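Local coordinates for YghZ aldo-keto reductase (Escherichia coli, PDB 3N6Q), which probably reduces aldehydes or ketones with a nicotinamide cofactor, as expected of a TIM-barrel member of the aldo-keto reductase family, at residues 197-202 and 224-229; 268-273 and 330-335; 275-280 and 315-320; 280-285 and 308-313. All coordinates share one frame; numbering follows the deposited sequence.

Contact 1: residues 197-202 and 224-229; sequences NLLNRW and PLAQGL
N197 and P224 bring the two loops together with their CA atoms 4.6 Å apart, where a type I beta turn from N197 to N200 faces the irregular chain at P224-L229. The contact is carried by the N197 side chain. Its CB lies 3.3 Å from P224 O. Its CG sits between the backbone N and the carbonyl carbon (chi1 52°), which brings the amide toward A226, ND2 standing 3.7 Å from A226 CB. The amide also braces its own turn, because N197 OD1 takes the L199 backbone N-H at 2.8 Å in the carbonyl plane, on a lone pair, which makes an Asx turn. N197 ND2 is bonded to the backbone O of T223, the residue just before P224 in the same loop. An alanine at N197 would probably leave L199 N and T223 O without these amide partners and open a gap beside A226 CB. Further along, the leucine side chains cross at about a right angle, with L199 CD1 4.1 Å from L229 CB. A water bridges the loops, accepting from L198 N and donating to P224 O at 2.8 Å. The segments follow the parallel strands 191-193 and 218-221, adjacent in the sheet, so the contact joins two successive strand-to-helix loops of the TIM barrel.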
loop_
_atom_site.group_PDB
_atom_site.type_symbol
_atom_site.label_atom_id
_atom_site.label_comp_id
_atom_site.label_asym_id
_atom_site.label_seq_id
_atom_site.Cartn_x
_atom_site.Cartn_y
_atom_site.Cartn_z
ATOM N N ASN B 197 11.997 30.306 22.919
ATOM C CA ASN B 197 12.912 31.412 22.719
ATOM C C ASN B 197 13.419 31.857 24.098
ATOM O O ASN B 197 13.065 31.276 25.145
ATOM C CB ASN B 197 12.206 32.599 22.001
ATOM C CG ASN B 197 10.885 33.029 22.678
ATOM O OD1 ASN B 197 10.878 33.531 23.796
ATOM N ND2 ASN B 197 9.764 32.889 21.951
ATOM N N LEU B 198 14.138 32.969 24.108
ATOM C CA LEU B 198 14.757 33.388 25.356
ATOM C C LEU B 198 13.724 33.690 26.434
ATOM O O LEU B 198 13.988 33.470 27.613
ATOM C CB LEU B 198 15.616 34.632 25.111
ATOM C CG LEU B 198 17.111 34.442 24.948
ATOM C CD1 LEU B 198 17.670 35.847 24.736
ATOM C CD2 LEU B 198 17.728 33.862 26.209
ATOM N N LEU B 199 12.539 34.144 26.027
ATOM C CA LEU B 199 11.514 34.608 26.943
ATOM C C LEU B 199 10.496 33.523 27.229
ATOM O O LEU B 199 9.599 33.730 28.019
ATOM C CB LEU B 199 10.767 35.825 26.365
ATOM C CG LEU B 199 11.759 36.906 25.918
ATOM C CD1 LEU B 199 10.955 38.118 25.539
ATOM C CD2 LEU B 199 12.713 37.223 27.077
ATOM N N ASN B 200 10.598 32.394 26.532
ATOM C CA ASN B 200 9.567 31.361 26.663
ATOM C C ASN B 200 10.191 29.986 26.774
ATOM O O ASN B 200 10.570 29.365 25.758
ATOM C CB ASN B 200 8.535 31.422 25.523
ATOM C CG ASN B 200 7.450 30.365 25.694
ATOM O OD1 ASN B 200 7.487 29.579 26.645
ATOM N ND2 ASN B 200 6.543 30.302 24.764
ATOM N N ARG B 201 10.413 29.551 28.014
ATOM C CA ARG B 201 11.160 28.322 28.237
ATOM C C ARG B 201 10.333 27.179 28.761
ATOM O O ARG B 201 10.871 26.272 29.350
ATOM C CB ARG B 201 12.390 28.537 29.129
ATOM C CG ARG B 201 13.184 29.714 28.580
ATOM C CD ARG B 201 14.566 29.645 28.982
ATOM N NE ARG B 201 15.095 30.973 28.909
ATOM C CZ ARG B 201 16.164 31.338 29.579
ATOM N NH1 ARG B 201 16.775 30.419 30.344
ATOM N NH2 ARG B 201 16.611 32.593 29.455
ATOM N N TRP B 202 9.077 27.110 28.328
ATOM C CA TRP B 202 8.221 25.990 28.664
ATOM C C TRP B 202 8.861 24.665 28.288
ATOM O O TRP B 202 8.762 23.683 29.031
ATOM C CB TRP B 202 6.785 26.150 28.072
ATOM C CG TRP B 202 6.545 25.648 26.651
ATOM C CD1 TRP B 202 6.422 26.430 25.514
ATOM C CD2 TRP B 202 6.291 24.287 26.221
ATOM N NE1 TRP B 202 6.153 25.636 24.425
ATOM C CE2 TRP B 202 6.067 24.326 24.823
ATOM C CE3 TRP B 202 6.228 23.048 26.881
ATOM C CZ2 TRP B 202 5.814 23.168 24.062
ATOM C CZ3 TRP B 202 5.951 21.891 26.121
ATOM C CH2 TRP B 202 5.734 21.973 24.725
ATOM N N PRO B 224 11.354 31.956 17.431
ATOM C CA PRO B 224 12.642 32.114 18.206
ATOM C C PRO B 224 12.977 33.573 18.500
ATOM O O PRO B 224 13.792 33.841 19.408
ATOM C CB PRO B 224 13.691 31.488 17.272
ATOM C CG PRO B 224 13.127 31.817 15.798
ATOM C CD PRO B 224 11.585 31.597 16.003
ATOM N N LEU B 225 12.352 34.510 17.768
ATOM C CA LEU B 225 12.487 35.954 18.063
ATOM C C LEU B 225 11.328 36.568 18.823
ATOM O O LEU B 225 11.305 37.801 19.018
ATOM C CB LEU B 225 12.809 36.757 16.792
ATOM C CG LEU B 225 14.074 36.339 16.030
ATOM C CD1 LEU B 225 14.244 37.254 14.837
ATOM C CD2 LEU B 225 15.340 36.454 16.955
ATOM N N ALA B 226 10.473 35.709 19.404
ATOM C CA ALA B 226 9.355 36.168 20.294
ATOM C C ALA B 226 8.538 37.260 19.629
ATOM O O ALA B 226 8.201 38.263 20.244
ATOM C CB ALA B 226 9.862 36.574 21.692
ATOM N N GLN B 227 8.274 37.060 18.329
ATOM C CA GLN B 227 7.520 37.983 17.490
ATOM C C GLN B 227 7.972 39.436 17.537
ATOM O O GLN B 227 7.150 40.349 17.630
ATOM C CB GLN B 227 6.031 37.881 17.827
ATOM C CG GLN B 227 5.492 36.494 17.568
ATOM C CD GLN B 227 4.010 36.400 17.904
ATOM O OE1 GLN B 227 3.157 36.812 17.108
ATOM N NE2 GLN B 227 3.702 35.890 19.099
ATOM N N GLY B 228 9.284 39.650 17.523
ATOM C CA GLY B 228 9.826 40.996 17.502
ATOM C C GLY B 228 10.285 41.443 18.862
ATOM O O GLY B 228 11.037 42.385 18.955
ATOM N N LEU B 229 9.870 40.783 19.936
ATOM C CA LEU B 229 10.369 41.232 21.244
ATOM C C LEU B 229 11.901 41.087 21.326
ATOM O O LEU B 229 12.562 41.844 22.017
ATOM C CB LEU B 229 9.712 40.484 22.406
ATOM C CG LEU B 229 8.236 40.834 22.600
ATOM C CD1 LEU B 229 7.698 39.987 23.753
ATOM C CD2 LEU B 229 8.125 42.303 22.930
HETATM O O HOH W 1 15.516 33.168 21.537
#

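Contact 2: residues 268-273 and 330-335; sequences RLLNEM and QHIADG
H331 lays its imidazole against L269 where helices 261-276 and 322-334 of this TIM-barrel protein pack side by side and antiparallel, their local axes 10.1 Å apart at 169°. The L269 side chain crosses the histidine at about a right angle and covers one face of the ring: L269 CB stands 3.7 Å from the ring centroid and only 14° off the normal, a CH-pi contact displaced toward the rim. L269 CD1 adds to this at the ND1 and CE1 corner. M273 approaches differently. Its sulfur lies near the ring plane, 87° off the normal, and so meets the edge as a sulfur-aromatic contact instead of a second face. The histidine thus uses a face for L269 and an edge for M273, two residues one turn apart on the facing helix. L270 runs past H331 in the opposite direction, its CG 4.1 Å from H331 CB. Deeper in the interface L270 crosses I332 at about a right angle, and L270 CD1 lies 4.1 Å from I332 CG1. I328 from the preceding turn of helix 322-334 touches both L270 and M273, and M281 of helix 281-289 packs on L270, continuing the apolar layer. At the ring edge, the shortest sulfur approach is from M273 SD to H331 CD2, 3.6 Å.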
loop_
_atom_site.group_PDB
_atom_site.type_symbol
_atom_site.label_atom_id
_atom_site.label_comp_id
_atom_site.label_asym_id
_atom_site.label_seq_id
_atom_site.Cartn_x
_atom_site.Cartn_y
_atom_site.Cartn_z
ATOM N N ARG B 268 16.455 46.465 26.913
ATOM C CA ARG B 268 17.580 47.343 26.668
ATOM C C ARG B 268 18.886 46.730 27.193
ATOM O O ARG B 268 19.875 46.749 26.504
ATOM C CB ARG B 268 17.335 48.752 27.244
ATOM C CG ARG B 268 16.234 49.577 26.515
ATOM C CD ARG B 268 15.970 50.990 27.126
ATOM N NE ARG B 268 14.699 51.120 27.859
ATOM C CZ ARG B 268 14.603 51.535 29.121
ATOM N NH1 ARG B 268 15.704 51.829 29.802
ATOM N NH2 ARG B 268 13.411 51.622 29.722
ATOM N N LEU B 269 18.869 46.169 28.381
ATOM C CA LEU B 269 20.097 45.588 28.955
ATOM C C LEU B 269 20.483 44.290 28.217
ATOM O O LEU B 269 21.665 44.026 27.941
ATOM C CB LEU B 269 19.876 45.292 30.430
ATOM C CG LEU B 269 19.851 46.536 31.336
ATOM C CD1 LEU B 269 19.251 46.129 32.723
ATOM C CD2 LEU B 269 21.276 47.077 31.462
ATOM N N LEU B 270 19.480 43.529 27.802
ATOM C CA LEU B 270 19.791 42.392 26.920
ATOM C C LEU B 270 20.426 42.818 25.587
ATOM O O LEU B 270 21.389 42.154 25.117
ATOM C CB LEU B 270 18.549 41.515 26.695
ATOM C CG LEU B 270 18.103 40.723 27.935
ATOM C CD1 LEU B 270 16.636 40.266 27.663
ATOM C CD2 LEU B 270 19.061 39.521 28.107
ATOM N N ASN B 271 19.967 43.926 25.006
ATOM C CA ASN B 271 20.521 44.407 23.734
ATOM C C ASN B 271 21.970 44.875 23.940
ATOM O O ASN B 271 22.839 44.712 23.039
ATOM C CB ASN B 271 19.677 45.587 23.205
ATOM C CG ASN B 271 20.147 46.070 21.854
ATOM O OD1 ASN B 271 20.325 45.278 20.928
ATOM N ND2 ASN B 271 20.412 47.379 21.746
ATOM N N GLU B 272 22.207 45.492 25.112
ATOM C CA GLU B 272 23.584 45.845 25.491
ATOM C C GLU B 272 24.511 44.631 25.588
ATOM O O GLU B 272 25.667 44.696 25.083
ATOM C CB GLU B 272 23.634 46.745 26.728
ATOM C CG GLU B 272 23.087 48.097 26.427
ATOM C CD GLU B 272 23.023 49.037 27.651
ATOM O OE1 GLU B 272 23.375 48.632 28.780
ATOM O OE2 GLU B 272 22.542 50.158 27.462
ATOM N N MET B 273 24.018 43.536 26.185
ATOM C CA MET B 273 24.775 42.282 26.206
ATOM C C MET B 273 25.071 41.839 24.810
ATOM O O MET B 273 26.187 41.368 24.533
ATOM C CB MET B 273 24.093 41.144 26.981
ATOM C CG MET B 273 23.917 41.366 28.520
ATOM S SD MET B 273 23.271 39.888 29.344
ATOM C CE MET B 273 24.635 38.698 29.080
ATOM N N GLN B 330 19.026 36.532 34.702
ATOM C CA GLN B 330 18.729 37.563 35.664
ATOM C C GLN B 330 17.990 38.793 35.079
ATOM O O GLN B 330 17.075 39.327 35.732
ATOM C CB GLN B 330 20.015 37.973 36.407
ATOM C CG GLN B 330 19.772 38.960 37.567
ATOM C CD GLN B 330 19.204 38.249 38.768
ATOM O OE1 GLN B 330 19.783 37.260 39.246
ATOM N NE2 GLN B 330 18.025 38.683 39.216
ATOM N N HIS B 331 18.429 39.320 33.929
ATOM C CA HIS B 331 17.749 40.461 33.302
ATOM C C HIS B 331 16.304 40.053 32.996
ATOM O O HIS B 331 15.377 40.865 33.152
ATOM C CB HIS B 331 18.411 40.884 31.984
ATOM C CG HIS B 331 19.716 41.588 32.163
ATOM N ND1 HIS B 331 19.889 42.604 33.081
ATOM C CD2 HIS B 331 20.907 41.426 31.541
ATOM C CE1 HIS B 331 21.134 43.052 33.002
ATOM N NE2 HIS B 331 21.758 42.378 32.051
ATOM N N ILE B 332 16.119 38.797 32.615
ATOM C CA ILE B 332 14.735 38.324 32.287
ATOM C C ILE B 332 13.823 38.304 33.515
ATOM O O ILE B 332 12.744 38.923 33.505
ATOM C CB ILE B 332 14.711 37.010 31.479
ATOM C CG1 ILE B 332 15.277 37.269 30.072
ATOM C CG2 ILE B 332 13.257 36.451 31.339
ATOM C CD1 ILE B 332 15.778 35.974 29.368
ATOM N N ALA B 333 14.335 37.752 34.601
ATOM C CA ALA B 333 13.656 37.760 35.912
ATOM C C ALA B 333 13.397 39.186 36.410
ATOM O O ALA B 333 12.249 39.511 36.750
ATOM C CB ALA B 333 14.494 36.969 36.942
ATOM N N ASP B 334 14.429 40.045 36.409
ATOM C CA ASP B 334 14.277 41.434 36.865
ATOM C C ASP B 334 13.221 42.193 36.076
ATOM O O ASP B 334 12.587 43.124 36.611
ATOM C CB ASP B 334 15.586 42.235 36.751
ATOM C CG ASP B 334 16.655 41.793 37.732
ATOM O OD1 ASP B 334 16.397 40.980 38.650
ATOM O OD2 ASP B 334 17.798 42.267 37.554
ATOM N N GLY B 335 13.135 41.926 34.773
ATOM C CA GLY B 335 12.219 42.684 33.931
ATOM C C GLY B 335 10.841 42.045 33.825
ATOM O O GLY B 335 10.004 42.537 33.077
#

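Contact 3: residues 275-280 and 315-320; sequences QQRGQS and LNNLTF
The guanidinium of R277 lies flat on the ring of F320, the two planes only 5° apart and their centres separated by 3.7 Å, a stacked cation-pi pair. On the face away from the phenyl ring sits the N317 amide, with ND2 offset toward the rim, so the group is sandwiched. Its edge is used as well: R277 NH1 and NH2 both donate to T319 O, at 2.9 and 3.2 Å, and this oxygen lies within 1° of the guanidinium plane. R277 NE is bonded at 2.8 Å to Q279 OE1 from its own segment. The bend at chi3 (53°) turns NE out of an extended path, and the rest of the group is then fixed in rotation by its in-plane bonds. An alanine in place of R277 would probably leave T319 O without its paired donors and uncover the F320 face. In the next shell, N317 ND2 makes a weak bond to R277 O, 3.4 Å long, and a water donates to the same carbonyl. Q279 NE2, 3.8 Å from N317 CB, is held by S287 OG. E324 of helix 322-334 forms a salt bridge with R277 NH1, which probably balances part of its charge. The backbone turns here through a Schellman motif, with G278 at positive phi ending helix 261-276. The contact thus joins the exit of that helix to the connection between helices 305-312 and 322-334, while M284 of helix 281-289 packs against R277, Q279 and F320.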
loop_
_atom_site.group_PDB
_atom_site.type_symbol
_atom_site.label_atom_id
_atom_site.label_comp_id
_atom_site.label_asym_id
_atom_site.label_seq_id
_atom_site.Cartn_x
_atom_site.Cartn_y
_atom_site.Cartn_z
ATOM N N GLN B 275 25.326 43.555 22.089
ATOM C CA GLN B 275 26.314 44.437 21.442
ATOM C C GLN B 275 27.726 44.144 21.892
ATOM O O GLN B 275 28.670 44.250 21.094
ATOM C CB GLN B 275 26.004 45.913 21.721
ATOM C CG GLN B 275 24.834 46.425 20.920
ATOM C CD GLN B 275 24.344 47.791 21.383
ATOM O OE1 GLN B 275 24.724 48.295 22.460
ATOM N NE2 GLN B 275 23.441 48.375 20.590
ATOM N N GLN B 276 27.870 43.770 23.164
ATOM C CA GLN B 276 29.174 43.408 23.753
ATOM C C GLN B 276 29.709 42.146 23.088
ATOM O O GLN B 276 30.914 41.934 23.026
ATOM C CB GLN B 276 29.030 43.119 25.242
ATOM C CG GLN B 276 28.616 44.311 26.108
ATOM C CD GLN B 276 29.670 45.399 26.136
ATOM O OE1 GLN B 276 30.879 45.116 26.016
ATOM N NE2 GLN B 276 29.221 46.660 26.260
ATOM N N ARG B 277 28.816 41.288 22.608
ATOM C CA ARG B 277 29.227 40.068 21.921
ATOM C C ARG B 277 29.446 40.380 20.444
ATOM O O ARG B 277 29.786 39.491 19.674
ATOM C CB ARG B 277 28.142 38.974 22.065
ATOM C CG ARG B 277 27.888 38.533 23.542
ATOM C CD ARG B 277 26.539 37.763 23.594
ATOM N NE ARG B 277 26.517 36.678 22.607
ATOM C CZ ARG B 277 27.129 35.497 22.745
ATOM N NH1 ARG B 277 27.905 35.237 23.800
ATOM N NH2 ARG B 277 27.032 34.595 21.783
ATOM N N GLY B 278 29.227 41.626 20.024
ATOM C CA GLY B 278 29.314 41.963 18.583
ATOM C C GLY B 278 28.127 41.433 17.742
ATOM O O GLY B 278 28.266 41.195 16.530
ATOM N N GLN B 279 26.969 41.348 18.397
ATOM C CA GLN B 279 25.714 40.794 17.804
ATOM C C GLN B 279 24.619 41.805 17.913
ATOM O O GLN B 279 24.595 42.616 18.860
ATOM C CB GLN B 279 25.258 39.539 18.557
ATOM C CG GLN B 279 26.271 38.378 18.489
ATOM C CD GLN B 279 25.666 37.043 18.900
ATOM O OE1 GLN B 279 25.376 36.787 20.086
ATOM N NE2 GLN B 279 25.522 36.165 17.928
ATOM N N SER B 280 23.640 41.725 16.986
ATOM C CA SER B 280 22.367 42.381 17.215
ATOM C C SER B 280 21.609 41.584 18.263
ATOM O O SER B 280 21.881 40.420 18.505
ATOM C CB SER B 280 21.494 42.401 15.936
ATOM O OG SER B 280 21.258 41.065 15.508
ATOM N N LEU B 315 25.317 32.313 13.444
ATOM C CA LEU B 315 26.190 31.162 13.484
ATOM C C LEU B 315 27.669 31.522 13.784
ATOM O O LEU B 315 28.464 30.626 14.061
ATOM C CB LEU B 315 26.098 30.306 12.196
ATOM C CG LEU B 315 24.663 29.773 11.916
ATOM C CD1 LEU B 315 24.641 29.168 10.482
ATOM C CD2 LEU B 315 24.348 28.704 13.023
ATOM N N ASN B 316 28.024 32.791 13.662
ATOM C CA ASN B 316 29.436 33.219 13.912
ATOM C C ASN B 316 29.792 33.277 15.381
ATOM O O ASN B 316 30.970 33.461 15.739
ATOM C CB ASN B 316 29.677 34.574 13.259
ATOM C CG ASN B 316 29.651 34.449 11.760
ATOM O OD1 ASN B 316 29.980 33.388 11.260
ATOM N ND2 ASN B 316 29.230 35.478 11.056
ATOM N N ASN B 317 28.774 33.205 16.250
ATOM C CA ASN B 317 29.039 33.254 17.673
ATOM C C ASN B 317 28.009 32.421 18.416
ATOM O O ASN B 317 27.041 32.986 18.943
ATOM C CB ASN B 317 28.995 34.716 18.185
ATOM C CG ASN B 317 29.590 34.855 19.589
ATOM O OD1 ASN B 317 29.799 33.846 20.273
ATOM N ND2 ASN B 317 29.778 36.104 20.056
ATOM N N LEU B 318 28.242 31.116 18.522
ATOM C CA LEU B 318 27.301 30.242 19.219
ATOM C C LEU B 318 27.740 30.004 20.673
ATOM O O LEU B 318 27.134 29.193 21.384
ATOM C CB LEU B 318 27.179 28.925 18.466
ATOM C CG LEU B 318 26.560 29.115 17.069
ATOM C CD1 LEU B 318 26.515 27.752 16.372
ATOM C CD2 LEU B 318 25.114 29.761 17.119
ATOM N N THR B 319 28.764 30.725 21.125
ATOM C CA THR B 319 29.232 30.373 22.491
ATOM C C THR B 319 28.796 31.398 23.533
ATOM O O THR B 319 28.945 32.623 23.333
ATOM C CB THR B 319 30.775 30.167 22.538
ATOM O OG1 THR B 319 31.385 31.371 22.156
ATOM C CG2 THR B 319 31.242 29.144 21.528
ATOM N N PHE B 320 28.384 30.894 24.698
ATOM C CA PHE B 320 28.060 31.741 25.834
ATOM C C PHE B 320 28.823 31.212 27.061
ATOM O O PHE B 320 28.793 30.037 27.312
ATOM C CB PHE B 320 26.556 31.618 26.155
ATOM C CG PHE B 320 25.650 32.261 25.096
ATOM C CD1 PHE B 320 25.141 33.572 25.304
ATOM C CD2 PHE B 320 25.387 31.594 23.880
ATOM C CE1 PHE B 320 24.281 34.211 24.277
ATOM C CE2 PHE B 320 24.627 32.244 22.856
ATOM C CZ PHE B 320 24.068 33.514 23.078
HETATM O O HOH W 2 30.242 38.068 17.412
#

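Contact 4: residues 280-285 and 308-313; sequences SMAQMA and LEENVQ
S280 donates its hydroxyl to E310 OE2 at 2.6 Å, a short bond that ties the N-terminus of helix 281-289 to helix 305-312, two of the helices that belong to this TIM-barrel fold. The local axes cross at -49° with a closest approach of 9.3 Å. The tight part is polar and centres on a capping box: S280 OG accepts from Q283 N, and Q283 OE1 accepts from S280 N at 2.9 Å. One serine oxygen therefore caps its own helix while donating a hydrogen bond to E310 of the neighbouring one, and this opening of a helix would be expected to favour the negative charge of E310. The glutamate gets there by a bend at chi2 (-90°), which swings its carboxylate to the serine, OE2 being met on the syn side. Its other oxygen, OE1, receives N311 ND2 of its own helix from above the carboxylate plane and lies 3.3 Å from Q283 CG. Packing is looser on the buried side, where A282 CB approaches N311 ND2 no closer than 4.0 Å and N311 leans on L28 of strand 24-31. Toward solvent, exposed Q313 meets Q283 NE2 through its CB, at 3.6 Å. The tight polar part is completed by the Q283 amide, whose almost straight bond, 178° at the hydrogen, runs from NE2 to E310 O at 2.8 Å; Q313 N reaches the same oxygen from the opposite face of its plane.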
loop_
_atom_site.group_PDB
_atom_site.type_symbol
_atom_site.label_atom_id
_atom_site.label_comp_id
_atom_site.label_asym_id
_atom_site.label_seq_id
_atom_site.Cartn_x
_atom_site.Cartn_y
_atom_site.Cartn_z
ATOM N N SER B 280 23.640 41.725 16.986
ATOM C CA SER B 280 22.367 42.381 17.215
ATOM C C SER B 280 21.609 41.584 18.263
ATOM O O SER B 280 21.881 40.420 18.505
ATOM C CB SER B 280 21.494 42.401 15.936
ATOM O OG SER B 280 21.258 41.065 15.508
ATOM N N MET B 281 20.558 42.176 18.778
ATOM C CA MET B 281 19.692 41.441 19.681
ATOM C C MET B 281 19.128 40.162 19.052
ATOM O O MET B 281 19.132 39.103 19.689
ATOM C CB MET B 281 18.580 42.336 20.226
ATOM C CG MET B 281 17.655 41.601 21.169
ATOM S SD MET B 281 18.473 41.137 22.710
ATOM C CE MET B 281 18.077 39.394 22.852
ATOM N N ALA B 282 18.689 40.238 17.797
ATOM C CA ALA B 282 18.122 39.042 17.107
ATOM C C ALA B 282 19.186 37.943 16.962
ATOM O O ALA B 282 18.915 36.766 17.195
ATOM C CB ALA B 282 17.579 39.454 15.706
ATOM N N GLN B 283 20.411 38.326 16.596
ATOM C CA GLN B 283 21.454 37.332 16.435
ATOM C C GLN B 283 21.721 36.674 17.789
ATOM O O GLN B 283 21.834 35.446 17.844
ATOM C CB GLN B 283 22.760 37.943 15.901
ATOM C CG GLN B 283 22.648 38.321 14.401
ATOM C CD GLN B 283 23.717 39.279 13.956
ATOM O OE1 GLN B 283 24.373 39.931 14.788
ATOM N NE2 GLN B 283 23.881 39.410 12.631
ATOM N N MET B 284 21.814 37.464 18.867
ATOM C CA MET B 284 22.069 36.822 20.201
ATOM C C MET B 284 20.916 35.835 20.576
ATOM O O MET B 284 21.145 34.774 21.146
ATOM C CB MET B 284 22.217 37.825 21.337
ATOM C CG MET B 284 22.619 37.024 22.680
ATOM S SD MET B 284 22.945 38.281 23.972
ATOM C CE MET B 284 21.251 38.752 24.447
ATOM N N ALA B 285 19.676 36.262 20.343
ATOM C CA ALA B 285 18.493 35.416 20.608
ATOM C C ALA B 285 18.545 34.054 19.852
ATOM O O ALA B 285 18.263 32.989 20.432
ATOM C CB ALA B 285 17.156 36.234 20.252
ATOM N N LEU B 308 17.361 37.719 6.329
ATOM C CA LEU B 308 17.980 36.395 6.318
ATOM C C LEU B 308 19.498 36.537 6.391
ATOM O O LEU B 308 20.142 35.846 7.168
ATOM C CB LEU B 308 17.600 35.591 5.074
ATOM C CG LEU B 308 16.100 35.257 5.002
ATOM C CD1 LEU B 308 15.822 34.606 3.623
ATOM C CD2 LEU B 308 15.773 34.281 6.175
ATOM N N GLU B 309 20.057 37.443 5.585
ATOM C CA GLU B 309 21.503 37.666 5.614
ATOM C C GLU B 309 21.944 38.004 7.060
ATOM O O GLU B 309 22.917 37.483 7.545
ATOM C CB GLU B 309 21.902 38.762 4.614
ATOM C CG GLU B 309 21.427 38.454 3.181
ATOM C CD GLU B 309 21.820 39.523 2.117
ATOM O OE1 GLU B 309 22.524 39.147 1.152
ATOM O OE2 GLU B 309 21.420 40.718 2.220
ATOM N N GLU B 310 21.190 38.833 7.762
ATOM C CA GLU B 310 21.584 39.273 9.091
ATOM C C GLU B 310 21.439 38.113 10.068
ATOM O O GLU B 310 22.327 37.826 10.897
ATOM C CB GLU B 310 20.692 40.434 9.519
ATOM C CG GLU B 310 21.211 41.274 10.699
ATOM C CD GLU B 310 20.747 40.768 12.091
ATOM O OE1 GLU B 310 20.451 39.552 12.254
ATOM O OE2 GLU B 310 20.692 41.600 13.031
ATOM N N ASN B 311 20.343 37.377 9.947
ATOM C CA ASN B 311 20.079 36.295 10.976
ATOM C C ASN B 311 21.073 35.110 10.927
ATOM O O ASN B 311 21.490 34.543 11.960
ATOM C CB ASN B 311 18.647 35.790 10.808
ATOM C CG ASN B 311 17.597 36.743 11.377
ATOM O OD1 ASN B 311 16.408 36.541 11.126
ATOM N ND2 ASN B 311 18.013 37.826 12.032
ATOM N N VAL B 312 21.506 34.743 9.734
ATOM C CA VAL B 312 22.343 33.558 9.583
ATOM C C VAL B 312 23.715 33.816 10.198
ATOM O O VAL B 312 24.442 32.866 10.495
ATOM C CB VAL B 312 22.558 33.099 8.129
ATOM C CG1 VAL B 312 21.226 32.515 7.501
ATOM C CG2 VAL B 312 23.177 34.211 7.269
ATOM N N GLN B 313 24.066 35.084 10.347
ATOM C CA GLN B 313 25.340 35.456 11.011
ATOM C C GLN B 313 25.356 35.173 12.497
ATOM O O GLN B 313 26.433 35.190 13.141
ATOM C CB GLN B 313 25.681 36.930 10.760
ATOM C CG GLN B 313 26.050 37.178 9.293
ATOM C CD GLN B 313 26.470 38.610 9.097
ATOM O OE1 GLN B 313 27.437 39.069 9.721
ATOM N NE2 GLN B 313 25.670 39.370 8.348
#

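In the fold
Contact 1 comes first along the chain and closes before the others open; it joins loops after strands 191-193 and 218-221. Contact 2 then spans the later chain, enclosing contact 3, which in turn encloses contact 4. Contacts 2 and 3 both use helix 261-276, with centres about 15 Å apart, while contacts 3 and 4 share S280 and are closest, about 9 Å between centres. Helix 281-289, which carries one side of contact 4, touches the other three: M281 and M284 touch contact 2, M284 also touches contact 3, and A285 meets L225 of contact 1. I332 links contacts 1 and 2 directly. Together they pack the C-terminal helices against one another and against the barrel's loops.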